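Local coordinates for protein RpfR (PDB 6DGG) that binds lauric acid in the pocket of a PAS domain, a fold widely used as a sensor module in bacterial signalling proteins, at residues A[46-51]-A[72-76]; A[41-45]-A[55-59]; A[87-91]-A[100-104]. Numbering follows the deposited sequence.

Interaction 1 (A[46-51]-A[72-76]). With DAO (lauric acid), chain B.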
loop_
_atom_site.group_PDB
_atom_site.type_symbol
_atom_site.label_atom_id
_atom_site.label_comp_id
_atom_site.label_asym_id
_atom_site.label_seq_id
_atom_site.Cartn_x
_atom_site.Cartn_y
_atom_site.Cartn_z
ATOM N N PHE A 46 -6.939 -5.392 -1.185
ATOM C CA PHE A 46 -5.756 -6.121 -0.723
ATOM C C PHE A 46 -5.753 -6.458 0.763
ATOM O O PHE A 46 -4.732 -6.955 1.265
ATOM C CB PHE A 46 -4.467 -5.364 -1.072
ATOM C CG PHE A 46 -4.249 -5.192 -2.540
ATOM C CD1 PHE A 46 -4.098 -6.296 -3.361
ATOM C CD2 PHE A 46 -4.208 -3.923 -3.108
ATOM C CE1 PHE A 46 -3.889 -6.139 -4.719
ATOM C CE2 PHE A 46 -4.005 -3.761 -4.457
ATOM C CZ PHE A 46 -3.850 -4.871 -5.271
ATOM N N MET A 47 -6.844 -6.222 1.486
ATOM C CA MET A 47 -6.838 -6.469 2.917
ATOM C C MET A 47 -8.100 -7.195 3.355
ATOM O O MET A 47 -9.178 -7.040 2.770
ATOM C CB MET A 47 -6.697 -5.167 3.715
ATOM C CG MET A 47 -5.485 -4.336 3.341
ATOM S SD MET A 47 -5.385 -2.837 4.327
ATOM C CE MET A 47 -4.070 -1.988 3.462
ATOM N N SER A 48 -7.944 -7.996 4.401
ATOM C CA SER A 48 -9.073 -8.592 5.082
ATOM C C SER A 48 -9.920 -7.489 5.711
ATOM O O SER A 48 -9.454 -6.361 5.882
ATOM C CB SER A 48 -8.565 -9.503 6.192
ATOM O OG SER A 48 -7.935 -8.718 7.189
ATOM N N PRO A 49 -11.173 -7.786 6.072
ATOM C CA PRO A 49 -12.004 -6.726 6.655
ATOM C C PRO A 49 -11.382 -6.086 7.880
ATOM O O PRO A 49 -11.424 -4.856 8.019
ATOM C CB PRO A 49 -13.326 -7.440 6.957
ATOM C CG PRO A 49 -13.395 -8.512 5.915
ATOM C CD PRO A 49 -11.965 -8.987 5.758
ATOM N N ALA A 50 -10.786 -6.890 8.764
ATOM C CA ALA A 50 -10.201 -6.337 9.982
ATOM C C ALA A 50 -9.015 -5.441 9.665
ATOM O O ALA A 50 -8.857 -4.372 10.269
ATOM C CB ALA A 50 -9.763 -7.468 10.909
ATOM N N GLU A 51 -8.152 -5.869 8.747
ATOM C CA GLU A 51 -7.003 -5.047 8.386
ATOM C C GLU A 51 -7.445 -3.793 7.651
ATOM O O GLU A 51 -6.905 -2.707 7.892
ATOM C CB GLU A 51 -6.020 -5.861 7.540
ATOM C CG GLU A 51 -5.223 -6.870 8.329
ATOM C CD GLU A 51 -4.262 -6.206 9.279
ATOM O OE1 GLU A 51 -3.065 -6.157 8.969
ATOM O OE2 GLU A 51 -4.706 -5.708 10.336
ATOM N N GLU A 72 2.735 -2.366 10.416
ATOM C CA GLU A 72 2.727 -3.713 9.859
ATOM C C GLU A 72 1.304 -4.074 9.452
ATOM O O GLU A 72 0.349 -3.859 10.217
ATOM C CB GLU A 72 3.298 -4.737 10.849
ATOM C CG GLU A 72 4.743 -4.457 11.254
ATOM C CD GLU A 72 5.330 -5.482 12.207
ATOM O OE1 GLU A 72 4.741 -6.572 12.368
ATOM O OE2 GLU A 72 6.390 -5.183 12.792
ATOM N N ARG A 73 1.161 -4.604 8.239
ATOM C CA ARG A 73 -0.144 -4.884 7.661
ATOM C C ARG A 73 -0.086 -6.238 6.979
ATOM O O ARG A 73 0.826 -6.498 6.188
ATOM C CB ARG A 73 -0.483 -3.802 6.620
ATOM C CG ARG A 73 -1.932 -3.616 6.261
ATOM C CD ARG A 73 -2.528 -2.488 7.066
ATOM N NE ARG A 73 -2.869 -2.980 8.382
ATOM C CZ ARG A 73 -3.061 -2.233 9.462
ATOM N NH1 ARG A 73 -3.391 -2.823 10.596
ATOM N NH2 ARG A 73 -2.919 -0.924 9.429
ATOM N N TRP A 74 -1.048 -7.101 7.285
ATOM C CA TRP A 74 -1.209 -8.337 6.534
ATOM C C TRP A 74 -1.906 -8.001 5.223
ATOM O O TRP A 74 -2.937 -7.320 5.223
ATOM C CB TRP A 74 -2.038 -9.348 7.326
ATOM C CG TRP A 74 -1.268 -10.054 8.413
ATOM C CD1 TRP A 74 -1.326 -9.807 9.756
ATOM C CD2 TRP A 74 -0.330 -11.129 8.244
ATOM N NE1 TRP A 74 -0.475 -10.656 10.429
ATOM C CE2 TRP A 74 0.138 -11.482 9.525
ATOM C CE3 TRP A 74 0.146 -11.838 7.139
ATOM C CZ2 TRP A 74 1.063 -12.503 9.723
ATOM C CZ3 TRP A 74 1.063 -12.844 7.339
ATOM C CH2 TRP A 74 1.512 -13.170 8.618
ATOM N N ILE A 75 -1.360 -8.502 4.113
ATOM C CA ILE A 75 -1.778 -8.128 2.765
ATOM C C ILE A 75 -2.097 -9.390 1.978
ATOM O O ILE A 75 -1.335 -10.365 2.020
ATOM C CB ILE A 75 -0.669 -7.336 2.033
ATOM C CG1 ILE A 75 -0.362 -6.011 2.744
ATOM C CG2 ILE A 75 -1.022 -7.104 0.573
ATOM C CD1 ILE A 75 -1.516 -5.057 2.835
ATOM N N LYS A 76 -3.211 -9.363 1.242
ATOM C CA LYS A 76 -3.615 -10.475 0.390
ATOM C C LYS A 76 -2.772 -10.471 -0.883
ATOM O O LYS A 76 -2.815 -9.509 -1.661
ATOM C CB LYS A 76 -5.097 -10.339 0.038
ATOM C CG LYS A 76 -6.021 -10.359 1.247
ATOM C CD LYS A 76 -7.488 -10.112 0.872
ATOM C CE LYS A 76 -8.082 -11.243 0.042
ATOM N NZ LYS A 76 -9.527 -11.010 -0.273
HETATM O O1 DAO B . -2.384 0.750 7.472
HETATM O O2 DAO B . -1.388 2.582 8.088
HETATM C C1 DAO B . -1.801 1.821 7.166
HETATM C C2 DAO B . -1.639 2.175 5.678
HETATM C C3 DAO B . -1.117 0.976 4.858
HETATM C C4 DAO B . -1.273 1.139 3.330
HETATM C C5 DAO B . -0.601 -0.043 2.606
HETATM C C6 DAO B . -0.780 -0.108 1.069
HETATM C C7 DAO B . -0.985 -1.589 0.656
HETATM C C8 DAO B . -0.445 -1.988 -0.724
HETATM C C9 DAO B . -0.553 -3.514 -0.861
HETATM C C10 DAO B . -0.428 -4.040 -2.298
HETATM C C11 DAO B . 1.017 -4.334 -2.709
HETATM C C12 DAO B . 1.478 -5.700 -2.197
HETATM O O HOH W 1 -5.216 -8.841 4.908
HETATM O O HOH W 2 -1.564 -6.038 11.319
#
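Phe46 ends the short helix 42-46, and its carbonyl meets the edge strand of the PAS sheet: Lys76 N donates to Phe46 O at 2.8 Å and nearly straight, while Ile75 CA lies 3.5 Å from the same Phe46 O in a CA-H...O contact. The Phe46 ring turns into the pocket, one face over lauric acid C10, an apolar wall for an alkyl chain. Met47 leaves helical geometry, and its long flexible side chain reaches back so that Met47 CE packs 4.0 Å from Ile75 CD1 and 3.9 Å from Arg73 CG. Ser48 is the N-cap of helix 49-65: Ser48 OG accepts from Glu51 N at 3.3 Å, and a water joins Ser48 N to Trp74 O. Glu51, in the first turn of that helix, points at the strand and does two jobs with one carboxylate. Glu51 OE1 accepts from Trp74 N at 2.8 Å, satisfying a backbone NH on the open edge of strand 69-77, and takes a weak bond from Arg73 NE at 3.2 Å; Glu51 OE2 forms a salt bridge with Arg73 NH1, also at 3.2 Å. Ser55 and Asn58 of the same helix also touch Arg73. The remaining guanidinium nitrogen, Arg73 NH2, donates to lauric acid O1 at 2.6 Å. The guanidinium thus lies between the carboxylate of Glu51 and the carboxyl end of lauric acid: Glu51 probably balances the charge of Arg73 and helps to hold it where it meets the ligand, so this contact ties the edge strand to the helices and shapes the polar end of the pocket.

Interaction 2 (A[41-45]-A[55-59]). With DAO (lauric acid), chain B.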
loop_
_atom_site.group_PDB
_atom_site.type_symbol
_atom_site.label_atom_id
_atom_site.label_comp_id
_atom_site.label_asym_id
_atom_site.label_seq_id
_atom_site.Cartn_x
_atom_site.Cartn_y
_atom_site.Cartn_z
ATOM N N ASN A 41 -9.552 0.943 -4.815
ATOM C CA ASN A 41 -9.349 1.113 -3.383
ATOM C C ASN A 41 -8.437 0.028 -2.821
ATOM O O ASN A 41 -8.744 -1.167 -2.907
ATOM C CB ASN A 41 -10.669 1.120 -2.624
ATOM C CG ASN A 41 -10.472 1.530 -1.198
ATOM O OD1 ASN A 41 -10.302 0.687 -0.320
ATOM N ND2 ASN A 41 -10.421 2.833 -0.963
ATOM N N VAL A 42 -7.346 0.457 -2.186
ATOM C CA VAL A 42 -6.328 -0.474 -1.723
ATOM C C VAL A 42 -6.843 -1.339 -0.576
ATOM O O VAL A 42 -6.454 -2.511 -0.449
ATOM C CB VAL A 42 -5.062 0.323 -1.347
ATOM C CG1 VAL A 42 -5.217 1.037 -0.010
ATOM C CG2 VAL A 42 -3.860 -0.571 -1.349
ATOM N N PHE A 43 -7.706 -0.790 0.282
ATOM C CA PHE A 43 -8.166 -1.526 1.454
ATOM C C PHE A 43 -9.058 -2.691 1.053
ATOM O O PHE A 43 -8.867 -3.825 1.509
ATOM C CB PHE A 43 -8.929 -0.598 2.401
ATOM C CG PHE A 43 -8.230 0.699 2.685
ATOM C CD1 PHE A 43 -6.972 0.719 3.260
ATOM C CD2 PHE A 43 -8.846 1.905 2.383
ATOM C CE1 PHE A 43 -6.338 1.924 3.527
ATOM C CE2 PHE A 43 -8.221 3.105 2.654
ATOM C CZ PHE A 43 -6.964 3.116 3.219
ATOM N N THR A 44 -10.065 -2.433 0.220
ATOM C CA THR A 44 -10.988 -3.508 -0.115
ATOM C C THR A 44 -10.344 -4.503 -1.069
ATOM O O THR A 44 -10.714 -5.683 -1.076
ATOM C CB THR A 44 -12.284 -2.936 -0.689
ATOM O OG1 THR A 44 -11.996 -2.214 -1.886
ATOM C CG2 THR A 44 -12.945 -1.994 0.310
ATOM N N LEU A 45 -9.358 -4.060 -1.844
ATOM C CA LEU A 45 -8.721 -4.931 -2.822
ATOM C C LEU A 45 -7.690 -5.861 -2.186
ATOM O O LEU A 45 -7.569 -7.020 -2.599
ATOM C CB LEU A 45 -8.085 -4.069 -3.914
ATOM C CG LEU A 45 -7.472 -4.713 -5.157
ATOM C CD1 LEU A 45 -8.385 -5.761 -5.767
ATOM C CD2 LEU A 45 -7.172 -3.614 -6.177
ATOM N N SER A 55 -6.601 -0.034 8.725
ATOM C CA SER A 55 -5.783 0.715 7.779
ATOM C C SER A 55 -6.497 1.968 7.293
ATOM O O SER A 55 -5.891 3.043 7.195
ATOM C CB SER A 55 -5.463 -0.193 6.598
ATOM O OG SER A 55 -4.487 0.389 5.747
ATOM N N ARG A 56 -7.784 1.843 6.970
ATOM C CA ARG A 56 -8.551 2.997 6.525
ATOM C C ARG A 56 -8.552 4.090 7.590
ATOM O O ARG A 56 -8.399 5.276 7.277
ATOM C CB ARG A 56 -9.976 2.557 6.170
ATOM C CG ARG A 56 -10.770 3.546 5.340
ATOM C CD ARG A 56 -12.064 2.907 4.797
ATOM N NE ARG A 56 -12.511 1.794 5.631
ATOM C CZ ARG A 56 -12.644 0.530 5.226
ATOM N NH1 ARG A 56 -12.387 0.175 3.971
ATOM N NH2 ARG A 56 -13.056 -0.388 6.090
ATOM N N ARG A 57 -8.710 3.710 8.860
ATOM C CA ARG A 57 -8.678 4.705 9.930
ATOM C C ARG A 57 -7.300 5.345 10.052
ATOM O O ARG A 57 -7.196 6.546 10.332
ATOM C CB ARG A 57 -9.101 4.081 11.260
ATOM C CG ARG A 57 -10.557 3.682 11.293
ATOM C CD ARG A 57 -10.927 3.047 12.622
ATOM N NE ARG A 57 -12.190 2.324 12.521
ATOM C CZ ARG A 57 -12.373 1.039 12.805
ATOM N NH1 ARG A 57 -11.375 0.277 13.247
ATOM N NH2 ARG A 57 -13.582 0.512 12.666
ATOM N N ASN A 58 -6.237 4.562 9.854
ATOM C CA ASN A 58 -4.886 5.116 9.886
ATOM C C ASN A 58 -4.709 6.170 8.801
ATOM O O ASN A 58 -4.188 7.264 9.051
ATOM C CB ASN A 58 -3.860 3.999 9.666
ATOM C CG ASN A 58 -3.604 3.182 10.896
ATOM O OD1 ASN A 58 -4.281 3.323 11.915
ATOM N ND2 ASN A 58 -2.608 2.296 10.810
ATOM N N VAL A 59 -5.121 5.849 7.577
ATOM C CA VAL A 59 -4.890 6.767 6.468
ATOM C C VAL A 59 -5.717 8.034 6.643
ATOM O O VAL A 59 -5.214 9.150 6.477
ATOM C CB VAL A 59 -5.150 6.069 5.123
ATOM C CG1 VAL A 59 -5.077 7.063 3.970
ATOM C CG2 VAL A 59 -4.140 4.937 4.927
HETATM O O1 DAO B . -2.384 0.750 7.472
HETATM O O2 DAO B . -1.388 2.582 8.088
HETATM C C1 DAO B . -1.801 1.821 7.166
HETATM C C2 DAO B . -1.639 2.175 5.678
HETATM C C3 DAO B . -1.117 0.976 4.858
HETATM C C4 DAO B . -1.273 1.139 3.330
HETATM C C5 DAO B . -0.601 -0.043 2.606
HETATM C C6 DAO B . -0.780 -0.108 1.069
HETATM C C7 DAO B . -0.985 -1.589 0.656
HETATM C C8 DAO B . -0.445 -1.988 -0.724
HETATM C C9 DAO B . -0.553 -3.514 -0.861
HETATM C C10 DAO B . -0.428 -4.040 -2.298
HETATM C C11 DAO B . 1.017 -4.334 -2.709
HETATM C C12 DAO B . 1.478 -5.700 -2.197
HETATM O O HOH W 3 -12.507 1.413 1.820
#
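This is a buried helix-helix contact in the helical part of the PAS domain, where the short helix 42-46 packs against the long helix 49-65 beside the ligand. It depends on Phe43, whose flat ring lies against the helix: Arg56 CA sits over one face, 3.9 Å from the centroid of the Phe43 ring, a CH-pi contact. At the ring edge, Phe43 CE1 is 3.3 Å from Ser55 OG and Phe43 CZ is 3.8 Å from Val59 CG2. Small Ser55 allows the close approach, while Val59 offers an apolar methyl to the ring edge. No direct hydrogen bond joins the segments; toward solvent, a water bridges Arg56 NH1 and Asn41 OD1. Asn41 is the N-cap of its helix, Asn41 OD1 accepting from Thr44 N at 3.2 Å and weakly from Phe43 N at 3.0 Å. The ligand lies along this pair: at its carboxyl end, Ser55 OG donates to lauric acid O1 at 2.7 Å and Asn58 ND2 to lauric acid O2 at 3.0 Å, while along its chain Val42 CG2 lies 3.6 Å from C7 of lauric acid. A cavity closed by helices over the antiparallel sheet is typical of the PAS fold.

Interaction 3 (A[87-91]-A[100-104]). With DAO (lauric acid), chain B.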
loop_
_atom_site.group_PDB
_atom_site.type_symbol
_atom_site.label_atom_id
_atom_site.label_comp_id
_atom_site.label_asym_id
_atom_site.label_seq_id
_atom_site.Cartn_x
_atom_site.Cartn_y
_atom_site.Cartn_z
ATOM N N ARG A 87 6.481 1.879 5.414
ATOM C CA ARG A 87 6.998 3.165 5.843
ATOM C C ARG A 87 6.199 4.212 5.074
ATOM O O ARG A 87 6.287 4.270 3.842
ATOM C CB ARG A 87 8.483 3.272 5.503
ATOM C CG ARG A 87 9.343 2.081 5.945
ATOM C CD ARG A 87 10.653 2.041 5.161
ATOM N NE ARG A 87 11.449 0.826 5.379
ATOM C CZ ARG A 87 11.193 -0.354 4.820
ATOM N NH1 ARG A 87 10.137 -0.529 4.025
ATOM N NH2 ARG A 87 11.992 -1.377 5.066
ATOM N N ASN A 88 5.427 5.031 5.792
ATOM C CA ASN A 88 4.407 5.881 5.190
ATOM C C ASN A 88 4.696 7.354 5.450
ATOM O O ASN A 88 4.990 7.752 6.581
ATOM C CB ASN A 88 3.037 5.503 5.755
ATOM C CG ASN A 88 2.518 4.195 5.187
ATOM O OD1 ASN A 88 3.157 3.564 4.342
ATOM N ND2 ASN A 88 1.354 3.784 5.650
ATOM N N LYS A 89 4.596 8.165 4.403
ATOM C CA LYS A 89 4.832 9.594 4.529
ATOM C C LYS A 89 4.146 10.290 3.365
ATOM O O LYS A 89 3.845 9.670 2.342
ATOM C CB LYS A 89 6.328 9.916 4.518
ATOM C CG LYS A 89 7.013 9.618 3.183
ATOM C CD LYS A 89 8.494 9.894 3.229
ATOM C CE LYS A 89 9.159 9.509 1.919
ATOM N NZ LYS A 89 9.134 8.045 1.683
ATOM N N PHE A 90 3.921 11.587 3.531
ATOM C CA PHE A 90 3.409 12.399 2.444
ATOM C C PHE A 90 4.476 12.586 1.376
ATOM O O PHE A 90 5.678 12.599 1.660
ATOM C CB PHE A 90 3.031 13.788 2.947
ATOM C CG PHE A 90 1.727 13.842 3.690
ATOM C CD1 PHE A 90 0.536 13.524 3.062
ATOM C CD2 PHE A 90 1.695 14.243 5.011
ATOM C CE1 PHE A 90 -0.661 13.595 3.750
ATOM C CE2 PHE A 90 0.507 14.307 5.702
ATOM C CZ PHE A 90 -0.673 13.988 5.067
ATOM N N VAL A 91 4.023 12.766 0.133
ATOM C CA VAL A 91 4.897 13.321 -0.889
ATOM C C VAL A 91 5.423 14.659 -0.395
ATOM O O VAL A 91 4.681 15.465 0.183
ATOM C CB VAL A 91 4.126 13.495 -2.207
ATOM C CG1 VAL A 91 4.978 14.220 -3.237
ATOM C CG2 VAL A 91 3.686 12.156 -2.748
ATOM N N ILE A 100 -1.529 15.765 -0.989
ATOM C CA ILE A 100 -2.704 14.950 -1.284
ATOM C C ILE A 100 -2.377 13.486 -1.507
ATOM O O ILE A 100 -3.309 12.674 -1.610
ATOM C CB ILE A 100 -3.521 15.513 -2.465
ATOM C CG1 ILE A 100 -2.620 15.749 -3.678
ATOM C CG2 ILE A 100 -4.228 16.789 -2.030
ATOM C CD1 ILE A 100 -3.353 16.283 -4.904
ATOM N N PHE A 101 -1.102 13.107 -1.565
ATOM C CA PHE A 101 -0.721 11.725 -1.801
ATOM C C PHE A 101 0.167 11.201 -0.682
ATOM O O PHE A 101 1.021 11.919 -0.148
ATOM C CB PHE A 101 -0.019 11.565 -3.147
ATOM C CG PHE A 101 -0.879 11.931 -4.302
ATOM C CD1 PHE A 101 -2.057 11.251 -4.537
ATOM C CD2 PHE A 101 -0.533 12.969 -5.145
ATOM C CE1 PHE A 101 -2.868 11.586 -5.599
ATOM C CE2 PHE A 101 -1.344 13.312 -6.208
ATOM C CZ PHE A 101 -2.512 12.617 -6.434
ATOM N N LEU A 102 -0.045 9.932 -0.359
ATOM C CA LEU A 102 0.689 9.196 0.661
ATOM C C LEU A 102 1.535 8.152 -0.056
ATOM O O LEU A 102 1.005 7.381 -0.868
ATOM C CB LEU A 102 -0.319 8.524 1.601
ATOM C CG LEU A 102 0.154 7.389 2.496
ATOM C CD1 LEU A 102 1.222 7.881 3.432
ATOM C CD2 LEU A 102 -1.018 6.793 3.264
ATOM N N ILE A 103 2.846 8.165 0.197
ATOM C CA ILE A 103 3.759 7.163 -0.346
ATOM C C ILE A 103 3.870 6.044 0.676
ATOM O O ILE A 103 4.274 6.281 1.819
ATOM C CB ILE A 103 5.147 7.758 -0.624
ATOM C CG1 ILE A 103 5.086 8.910 -1.615
ATOM C CG2 ILE A 103 6.091 6.682 -1.175
ATOM C CD1 ILE A 103 6.357 9.736 -1.602
ATOM N N CYS A 104 3.531 4.824 0.272
ATOM C CA CYS A 104 3.659 3.645 1.123
ATOM C C CYS A 104 4.809 2.793 0.605
ATOM O O CYS A 104 4.743 2.260 -0.505
ATOM C CB CYS A 104 2.361 2.844 1.147
ATOM S SG CYS A 104 0.943 3.846 1.645
HETATM O O1 DAO B . -2.384 0.750 7.472
HETATM O O2 DAO B . -1.388 2.582 8.088
HETATM C C1 DAO B . -1.801 1.821 7.166
HETATM C C2 DAO B . -1.639 2.175 5.678
HETATM C C3 DAO B . -1.117 0.976 4.858
HETATM C C4 DAO B . -1.273 1.139 3.330
HETATM C C5 DAO B . -0.601 -0.043 2.606
HETATM C C6 DAO B . -0.780 -0.108 1.069
HETATM C C7 DAO B . -0.985 -1.589 0.656
HETATM C C8 DAO B . -0.445 -1.988 -0.724
HETATM C C9 DAO B . -0.553 -3.514 -0.861
HETATM C C10 DAO B . -0.428 -4.040 -2.298
HETATM C C11 DAO B . 1.017 -4.334 -2.709
HETATM C C12 DAO B . 1.478 -5.700 -2.197
HETATM O O HOH W 4 7.055 6.190 2.127
#
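Polar Asn88 is buried among apolar neighbours, beside Leu102, Cys104 and the hydrocarbon of lauric acid, whose C4 lies 3.9 Å from Cys104 SG. Asn88 and Cys104 belong to the beta hairpin of strands 80-90 and 102-108 in the antiparallel PAS sheet; the axes of 87-90 and 102-104 approach to 4.7 Å at 161°. Lys89 and Ile103 form the hydrogen-bonded pair, Ile103 N to Lys89 O at 2.8 Å and Lys89 N to Ile103 O at 3.2 Å; Asn88-Cys104 and Phe90-Leu102 are non-hydrogen-bonded pairs. Leu102 and Phe90 share the pocket-side face with Asn88 and Cys104 and pack on helix 49-65 at Phe62 and Phe63, so apolar bulk suits them. The opposite face carries Lys89 and Ile103. Val91, just past the strand, packs on Ile103, Val91 CG2 to Ile103 CG1 at 3.7 Å, and Val91 N donates to Phe101 O at 3.1 Å. A water accepts a hydrogen bond from Lys89 NZ at 2.8 Å and donates to Arg87 O at 2.7 Å and Ile103 O at 2.8 Å.

All three contacts touch lauric acid, yet they differ with their place in the fold. Interaction 2 is the most buried and joins two helices by aromatic and apolar packing, with water as its only polar bridge. Interactions 1 and 3 are partly buried and reach neighbouring strands of the same sheet, their centres about 18 Å apart. Interaction 1 combines a salt bridge, a side-chain-to-backbone bond and one backbone bond at an edge strand; interaction 3 relies on regular backbone pairing inside the sheet. Interactions 1 and 2 share helix 49-65 and meet where Met47 CE is 3.3 Å from Ser55 OG; interactions 2 and 3 meet where Val59 CG2 is 4.0 Å from Leu102 CD2.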